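Local structure of NOL1/NOP2/sun family protein (Enterococcus faecium, 3M4X) at residues E167-F175 against L358-K366; P206-L217 against A238-L249. The protein is probably an RNA methyltransferase that modifies ribosomal RNA, joining a Rossmann-like catalytic domain to a PUA-like region of the kind that binds RNA. All coordinates share one frame; numbering follows the deposited sequence.

Contact 1: E167-F175 against L358-K366; sequences ELVPHFSGF and LAPSLDGLK
L365 lies against the imidazole of H171, its branch ending in CD1 over one ring face: CD1 is 3.4 Å from the centroid of the H171 ring, 26° off the normal and displaced toward the rim beside ND1, a CH-pi contact. The two side chains run past each other in opposite senses. The edge of the same ring faces the loop backbone, D363 O lying in its plane 3.2 Å from H171 CE1. With chi1 at -58°, H171 CG stands opposite its own carbonyl carbon, which turns the imidazole onto the bend of the type II turn L362-L365. The other branch of L365 leads inward, CD2 lying 4.2 Å from L168 CD2 and near the F172 ring edge. P360 fills the next position, its CG 3.6 Å from F172 CE2 and 3.7 Å from F175 CE1, so one proline serves two rings. At the far end L358 O approaches the F175 ring edge in plane, 3.5 Å from CZ. No hydrogen bond crosses between helix 165-172 with its following turn and the loop 358-366; this suggests that apolar fit and the CH-pi contact hold the loop, probably helped by carbonyls facing electropositive C-H ring edges.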
# COMPACT_ATOMS: atom_id res chain seq x y z
N GLU A 167 -4.78 19.82 -2.79
CA GLU A 167 -3.44 20.37 -2.65
C GLU A 167 -2.44 19.75 -3.62
O GLU A 167 -1.41 20.33 -3.91
CB GLU A 167 -2.96 20.20 -1.21
CG GLU A 167 -3.84 20.93 -0.21
CD GLU A 167 -3.49 20.62 1.24
OE1 GLU A 167 -2.86 19.57 1.49
OE2 GLU A 167 -3.86 21.43 2.12
N LEU A 168 -2.75 18.56 -4.13
CA LEU A 168 -1.82 17.84 -4.99
C LEU A 168 -1.94 18.25 -6.45
O LEU A 168 -1.01 18.12 -7.23
CB LEU A 168 -2.06 16.33 -4.89
CG LEU A 168 -1.76 15.63 -3.56
CD1 LEU A 168 -2.17 14.16 -3.63
CD2 LEU A 168 -0.29 15.77 -3.18
N VAL A 169 -3.12 18.73 -6.81
CA VAL A 169 -3.43 19.04 -8.19
C VAL A 169 -2.41 19.95 -8.87
O VAL A 169 -1.93 19.62 -9.95
CB VAL A 169 -4.83 19.65 -8.31
CG1 VAL A 169 -5.09 20.08 -9.74
CG2 VAL A 169 -5.86 18.64 -7.84
N PRO A 170 -2.08 21.09 -8.24
CA PRO A 170 -1.11 21.97 -8.90
C PRO A 170 0.17 21.23 -9.27
O PRO A 170 0.77 21.51 -10.30
CB PRO A 170 -0.84 23.05 -7.85
CG PRO A 170 -2.08 23.09 -7.03
CD PRO A 170 -2.59 21.68 -6.98
N HIS A 171 0.58 20.27 -8.44
CA HIS A 171 1.81 19.53 -8.69
C HIS A 171 1.69 18.36 -9.67
O HIS A 171 2.69 17.93 -10.24
CB HIS A 171 2.37 19.00 -7.37
CG HIS A 171 2.65 20.07 -6.37
ND1 HIS A 171 3.91 20.60 -6.17
CD2 HIS A 171 1.83 20.73 -5.51
CE1 HIS A 171 3.85 21.53 -5.24
NE2 HIS A 171 2.60 21.63 -4.82
N PHE A 172 0.48 17.84 -9.85
CA PHE A 172 0.32 16.58 -10.56
C PHE A 172 -0.78 16.59 -11.62
O PHE A 172 -1.24 15.53 -12.07
CB PHE A 172 0.02 15.46 -9.57
CG PHE A 172 1.20 15.08 -8.72
CD1 PHE A 172 1.25 15.43 -7.38
CD2 PHE A 172 2.25 14.35 -9.26
CE1 PHE A 172 2.33 15.05 -6.58
CE2 PHE A 172 3.33 13.97 -8.47
CZ PHE A 172 3.37 14.33 -7.14
N SER A 173 -1.19 17.78 -12.01
CA SER A 173 -2.19 17.94 -13.06
C SER A 173 -1.78 17.17 -14.32
O SER A 173 -0.66 17.34 -14.82
CB SER A 173 -2.39 19.43 -13.38
OG SER A 173 -3.49 19.62 -14.24
N GLY A 174 -2.67 16.30 -14.80
CA GLY A 174 -2.42 15.45 -15.96
C GLY A 174 -1.22 14.50 -15.89
O GLY A 174 -0.72 14.05 -16.93
N PHE A 175 -0.79 14.16 -14.68
CA PHE A 175 0.49 13.47 -14.47
C PHE A 175 0.44 11.93 -14.52
O PHE A 175 1.32 11.29 -15.11
CB PHE A 175 1.11 13.95 -13.15
CG PHE A 175 2.43 13.30 -12.80
CD1 PHE A 175 3.62 13.75 -13.34
CD2 PHE A 175 2.48 12.28 -11.86
CE1 PHE A 175 4.82 13.17 -12.99
CE2 PHE A 175 3.68 11.70 -11.50
CZ PHE A 175 4.85 12.14 -12.07
N LEU A 358 11.28 9.95 -12.37
CA LEU A 358 9.93 10.35 -12.72
C LEU A 358 9.34 11.37 -11.77
O LEU A 358 8.35 12.03 -12.08
CB LEU A 358 8.99 9.13 -12.72
CG LEU A 358 8.85 8.27 -13.97
CD1 LEU A 358 8.53 9.16 -15.16
CD2 LEU A 358 10.13 7.49 -14.20
N ALA A 359 9.92 11.48 -10.58
CA ALA A 359 9.41 12.45 -9.62
C ALA A 359 9.49 13.85 -10.21
O ALA A 359 10.51 14.24 -10.78
CB ALA A 359 10.18 12.38 -8.31
N PRO A 360 8.40 14.63 -10.10
CA PRO A 360 8.47 16.03 -10.50
C PRO A 360 9.22 16.77 -9.41
O PRO A 360 9.76 16.15 -8.50
CB PRO A 360 6.99 16.48 -10.47
CG PRO A 360 6.19 15.24 -10.27
CD PRO A 360 7.08 14.28 -9.56
N SER A 361 9.25 18.09 -9.48
CA SER A 361 9.80 18.84 -8.37
C SER A 361 8.88 18.69 -7.17
O SER A 361 7.66 18.82 -7.30
CB SER A 361 9.98 20.31 -8.71
OG SER A 361 10.50 21.00 -7.59
N LEU A 362 9.46 18.44 -6.01
CA LEU A 362 8.65 18.25 -4.81
C LEU A 362 8.59 19.49 -3.93
O LEU A 362 7.98 19.47 -2.85
CB LEU A 362 9.18 17.06 -4.01
CG LEU A 362 9.24 15.74 -4.79
CD1 LEU A 362 9.70 14.63 -3.86
CD2 LEU A 362 7.89 15.41 -5.40
N ASP A 363 9.22 20.58 -4.38
CA ASP A 363 9.15 21.84 -3.65
C ASP A 363 7.68 22.21 -3.40
O ASP A 363 6.88 22.24 -4.34
CB ASP A 363 9.87 22.95 -4.42
CG ASP A 363 11.36 22.68 -4.58
OD1 ASP A 363 11.97 22.07 -3.67
OD2 ASP A 363 11.93 23.07 -5.62
N GLY A 364 7.34 22.48 -2.15
CA GLY A 364 5.98 22.85 -1.81
C GLY A 364 5.13 21.66 -1.41
O GLY A 364 3.95 21.80 -1.08
N LEU A 365 5.72 20.47 -1.42
CA LEU A 365 5.00 19.28 -1.00
C LEU A 365 5.41 18.84 0.40
O LEU A 365 6.57 18.92 0.77
CB LEU A 365 5.23 18.13 -1.98
CG LEU A 365 4.13 17.80 -2.98
CD1 LEU A 365 4.54 18.21 -4.38
CD2 LEU A 365 3.86 16.32 -2.93
N LYS A 366 4.44 18.38 1.17
CA LYS A 366 4.74 17.68 2.41
C LYS A 366 5.08 16.22 2.07
O LYS A 366 4.20 15.40 1.81
CB LYS A 366 3.56 17.76 3.38
CG LYS A 366 3.16 19.18 3.75
CD LYS A 366 1.98 19.19 4.71
CE LYS A 366 1.75 20.59 5.26
NZ LYS A 366 0.64 20.63 6.25

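Contact 2: P206-L217 against A238-L249; sequences PLYCQKRQQEIL and APEENEEIISWL
I245 acts as a knob among Q210, Q213, Q214 and L217 of the facing helix. Its CG2 branch meets L217 at 3.5 Å (CG2 to L217 CD1), while CD1 turns off roughly at right angles, toward Q214 CG and Q210 O. L217 CD1 also lies 4.0 Å from L249 CD1, the two leucines crossing at about a right angle. Beside them W248 lies under Q214: Q214 CG sits 3.7 Å from the centroid of the W248 six-membered ring, only 7° off the normal, and the amide continues over the same face, with Q214 OE1 3.4 Å from W248 CD1. L217 CB reaches that indole from its edge instead.

The helices run in similar directions, with segment axes 10.6 Å apart at closest approach and crossing at -35°. Both belong to the Rossmann-like methyltransferase fold. Helix 205-222 lies in the crossover between parallel strands 176-182 and 228-234, and helix 243-252 follows the second of these.

Toward the N-terminal ends the contact becomes polar. Q210, its chain extended, reaches across and donates a hydrogen bond from NE2 to E240 O (2.9 Å) that lands on a lone pair in the carbonyl plane but is bent at the donor, 136° at the hydrogen; a weak second bond runs from Q210 NE2 to E244 OE1 at 3.2 Å. E241 lays its carboxylate along P206 and C209, OE1 bonding to S186 OG. E240 bends at chi2, its CG packing 3.6 Å from L207 CD2, and its OE1 forms a salt bridge with K15 of helix 10-20.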
# COMPACT_ATOMS: atom_id res chain seq x y z
N PRO A 206 -24.74 8.09 4.10
CA PRO A 206 -24.45 7.83 2.69
C PRO A 206 -24.35 9.09 1.84
O PRO A 206 -23.40 9.23 1.07
CB PRO A 206 -25.63 6.95 2.26
CG PRO A 206 -26.01 6.23 3.52
CD PRO A 206 -25.84 7.25 4.61
N LEU A 207 -25.32 10.00 1.99
CA LEU A 207 -25.35 11.21 1.18
C LEU A 207 -24.25 12.19 1.58
O LEU A 207 -23.66 12.85 0.74
CB LEU A 207 -26.72 11.89 1.24
CG LEU A 207 -27.87 11.30 0.42
CD1 LEU A 207 -27.51 11.25 -1.06
CD2 LEU A 207 -28.28 9.92 0.93
N TYR A 208 -23.98 12.29 2.88
CA TYR A 208 -22.86 13.09 3.36
C TYR A 208 -21.55 12.60 2.74
O TYR A 208 -20.70 13.40 2.32
CB TYR A 208 -22.79 13.02 4.89
CG TYR A 208 -21.58 13.71 5.49
CD1 TYR A 208 -21.67 15.01 5.98
CD2 TYR A 208 -20.35 13.06 5.56
CE1 TYR A 208 -20.57 15.65 6.53
CE2 TYR A 208 -19.24 13.69 6.11
CZ TYR A 208 -19.35 14.98 6.59
OH TYR A 208 -18.25 15.61 7.14
N CYS A 209 -21.39 11.28 2.68
CA CYS A 209 -20.19 10.69 2.13
C CYS A 209 -20.15 10.84 0.63
O CYS A 209 -19.09 11.06 0.05
CB CYS A 209 -20.09 9.21 2.52
SG CYS A 209 -19.61 8.95 4.24
N GLN A 210 -21.31 10.73 -0.01
CA GLN A 210 -21.43 10.95 -1.44
C GLN A 210 -20.84 12.28 -1.88
O GLN A 210 -20.05 12.34 -2.81
CB GLN A 210 -22.89 10.87 -1.89
CG GLN A 210 -23.07 10.99 -3.39
CD GLN A 210 -24.53 11.13 -3.78
OE1 GLN A 210 -25.17 12.14 -3.46
NE2 GLN A 210 -25.06 10.13 -4.48
N LYS A 211 -21.20 13.35 -1.19
CA LYS A 211 -20.69 14.69 -1.53
C LYS A 211 -19.17 14.77 -1.36
O LYS A 211 -18.49 15.42 -2.15
CB LYS A 211 -21.37 15.78 -0.69
CG LYS A 211 -22.88 15.77 -0.77
CD LYS A 211 -23.51 16.84 0.13
CE LYS A 211 -24.87 17.28 -0.40
NZ LYS A 211 -25.49 18.35 0.44
N ARG A 212 -18.65 14.14 -0.31
CA ARG A 212 -17.21 14.18 -0.09
C ARG A 212 -16.51 13.36 -1.18
O ARG A 212 -15.43 13.74 -1.66
CB ARG A 212 -16.86 13.67 1.30
CG ARG A 212 -15.65 14.37 1.92
CD ARG A 212 -15.36 13.88 3.34
NE ARG A 212 -14.31 14.67 4.00
CZ ARG A 212 -13.33 14.15 4.73
NH1 ARG A 212 -13.24 12.84 4.91
NH2 ARG A 212 -12.42 14.95 5.29
N GLN A 213 -17.13 12.26 -1.57
CA GLN A 213 -16.57 11.43 -2.62
C GLN A 213 -16.41 12.24 -3.91
O GLN A 213 -15.39 12.15 -4.59
CB GLN A 213 -17.43 10.18 -2.84
CG GLN A 213 -17.07 9.05 -1.88
CD GLN A 213 -18.27 8.35 -1.28
OE1 GLN A 213 -18.20 7.80 -0.18
NE2 GLN A 213 -19.38 8.35 -2.00
N GLN A 214 -17.42 13.04 -4.21
CA GLN A 214 -17.42 13.86 -5.41
C GLN A 214 -16.31 14.88 -5.38
O GLN A 214 -15.67 15.14 -6.38
CB GLN A 214 -18.78 14.54 -5.57
CG GLN A 214 -19.90 13.58 -5.93
CD GLN A 214 -21.27 14.24 -5.95
OE1 GLN A 214 -22.21 13.73 -6.56
NE2 GLN A 214 -21.39 15.37 -5.28
N GLU A 215 -16.07 15.47 -4.21
CA GLU A 215 -15.00 16.44 -4.06
C GLU A 215 -13.61 15.83 -4.26
O GLU A 215 -12.75 16.41 -4.92
CB GLU A 215 -15.09 17.12 -2.69
CG GLU A 215 -16.31 18.03 -2.55
CD GLU A 215 -16.86 18.08 -1.13
OE1 GLU A 215 -16.06 17.92 -0.18
OE2 GLU A 215 -18.08 18.29 -0.98
N ILE A 216 -13.40 14.65 -3.67
CA ILE A 216 -12.14 13.96 -3.79
C ILE A 216 -11.90 13.62 -5.26
O ILE A 216 -10.81 13.87 -5.79
CB ILE A 216 -12.11 12.70 -2.90
CG1 ILE A 216 -12.20 13.09 -1.43
CG2 ILE A 216 -10.83 11.89 -3.14
CD1 ILE A 216 -12.29 11.93 -0.49
N LEU A 217 -12.93 13.09 -5.91
CA LEU A 217 -12.85 12.66 -7.31
C LEU A 217 -12.68 13.78 -8.31
O LEU A 217 -12.14 13.57 -9.40
CB LEU A 217 -14.10 11.86 -7.69
CG LEU A 217 -14.20 10.44 -7.16
CD1 LEU A 217 -15.60 9.93 -7.42
CD2 LEU A 217 -13.15 9.56 -7.86
N ALA A 238 -23.90 1.24 0.25
CA ALA A 238 -24.87 2.24 -0.22
C ALA A 238 -24.75 2.56 -1.70
O ALA A 238 -23.65 2.85 -2.19
CB ALA A 238 -24.79 3.51 0.62
N PRO A 239 -25.88 2.50 -2.42
CA PRO A 239 -25.93 2.99 -3.81
C PRO A 239 -25.42 4.42 -3.87
O PRO A 239 -24.71 4.75 -4.82
CB PRO A 239 -27.43 2.96 -4.14
CG PRO A 239 -27.96 1.82 -3.26
CD PRO A 239 -27.16 1.90 -1.99
N GLU A 240 -25.77 5.24 -2.89
CA GLU A 240 -25.41 6.66 -2.93
C GLU A 240 -23.90 6.86 -3.08
O GLU A 240 -23.46 7.84 -3.66
CB GLU A 240 -25.94 7.41 -1.71
CG GLU A 240 -27.48 7.50 -1.63
CD GLU A 240 -28.11 6.22 -1.08
OE1 GLU A 240 -27.37 5.27 -0.74
OE2 GLU A 240 -29.35 6.17 -0.98
N GLU A 241 -23.11 5.90 -2.59
CA GLU A 241 -21.65 6.00 -2.62
C GLU A 241 -20.98 5.14 -3.69
O GLU A 241 -19.78 5.25 -3.91
CB GLU A 241 -21.07 5.67 -1.25
CG GLU A 241 -21.54 6.61 -0.18
CD GLU A 241 -21.27 6.07 1.19
OE1 GLU A 241 -22.21 5.53 1.81
OE2 GLU A 241 -20.12 6.19 1.64
N ASN A 242 -21.77 4.30 -4.34
CA ASN A 242 -21.25 3.36 -5.32
C ASN A 242 -21.79 3.65 -6.72
O ASN A 242 -21.20 4.45 -7.46
CB ASN A 242 -21.58 1.93 -4.90
CG ASN A 242 -20.99 1.56 -3.53
OD1 ASN A 242 -21.41 0.59 -2.90
ND2 ASN A 242 -20.01 2.33 -3.08
N GLU A 243 -22.89 3.01 -7.10
CA GLU A 243 -23.44 3.20 -8.45
C GLU A 243 -23.77 4.66 -8.76
O GLU A 243 -23.70 5.08 -9.92
CB GLU A 243 -24.70 2.36 -8.69
CG GLU A 243 -24.48 0.86 -8.78
CD GLU A 243 -24.50 0.17 -7.41
OE1 GLU A 243 -24.56 0.89 -6.39
OE2 GLU A 243 -24.45 -1.08 -7.36
N GLU A 244 -24.17 5.44 -7.76
CA GLU A 244 -24.56 6.82 -8.02
C GLU A 244 -23.33 7.69 -8.25
O GLU A 244 -23.36 8.58 -9.09
CB GLU A 244 -25.47 7.39 -6.93
CG GLU A 244 -26.88 6.78 -6.93
CD GLU A 244 -27.82 7.42 -5.90
OE1 GLU A 244 -27.60 8.58 -5.53
OE2 GLU A 244 -28.79 6.75 -5.48
N ILE A 245 -22.25 7.39 -7.53
CA ILE A 245 -20.95 8.02 -7.77
C ILE A 245 -20.40 7.73 -9.18
O ILE A 245 -19.94 8.63 -9.87
CB ILE A 245 -19.91 7.60 -6.71
CG1 ILE A 245 -20.15 8.36 -5.41
CG2 ILE A 245 -18.49 7.88 -7.21
CD1 ILE A 245 -20.15 9.87 -5.57
N ILE A 246 -20.46 6.47 -9.60
CA ILE A 246 -20.05 6.10 -10.96
C ILE A 246 -20.91 6.76 -12.06
O ILE A 246 -20.39 7.15 -13.11
CB ILE A 246 -20.03 4.58 -11.16
CG1 ILE A 246 -19.26 3.90 -10.03
CG2 ILE A 246 -19.39 4.24 -12.51
CD1 ILE A 246 -17.84 4.39 -9.91
N SER A 247 -22.21 6.89 -11.82
CA SER A 247 -23.09 7.57 -12.77
C SER A 247 -22.68 9.02 -12.87
O SER A 247 -22.51 9.56 -13.95
CB SER A 247 -24.55 7.49 -12.29
OG SER A 247 -24.95 6.15 -12.10
N TRP A 248 -22.55 9.65 -11.71
CA TRP A 248 -22.10 11.02 -11.62
C TRP A 248 -20.79 11.24 -12.38
O TRP A 248 -20.65 12.21 -13.13
CB TRP A 248 -21.95 11.41 -10.15
CG TRP A 248 -21.43 12.81 -9.96
CD1 TRP A 248 -22.16 13.96 -9.98
CD2 TRP A 248 -20.07 13.20 -9.71
NE1 TRP A 248 -21.35 15.04 -9.77
CE2 TRP A 248 -20.06 14.60 -9.59
CE3 TRP A 248 -18.87 12.49 -9.57
CZ2 TRP A 248 -18.89 15.32 -9.34
CZ3 TRP A 248 -17.71 13.20 -9.32
CH2 TRP A 248 -17.73 14.60 -9.21
N LEU A 249 -19.83 10.33 -12.21
CA LEU A 249 -18.58 10.39 -12.97
C LEU A 249 -18.83 10.35 -14.48
O LEU A 249 -18.30 11.16 -15.23
CB LEU A 249 -17.63 9.25 -12.58
CG LEU A 249 -16.81 9.40 -11.30
CD1 LEU A 249 -16.01 8.12 -10.98
CD2 LEU A 249 -15.90 10.59 -11.42

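In the fold
Along the chain the order is 167-175, 206-217, 238-249, 358-366, so both segments of contact 2 fall between those of contact 1. The centres are 26 Å apart, but the nearest atoms are separated by only about 7 Å. Helix 205-222 relates the two: its N-terminal part enters contact 2, while S219 and K222 touch V169 of contact 1. Both contacts flank the same mixed sheet. Contact 2 pairs helices associated with strands 176-182 and 228-234. Contact 1 brings a loop from the C-terminal part against helix 165-172, just before strand 367-370 adds antiparallel to 158-161. Contact 2 thus lies within the methyltransferase fold, whereas contact 1 joins that fold to what follows it.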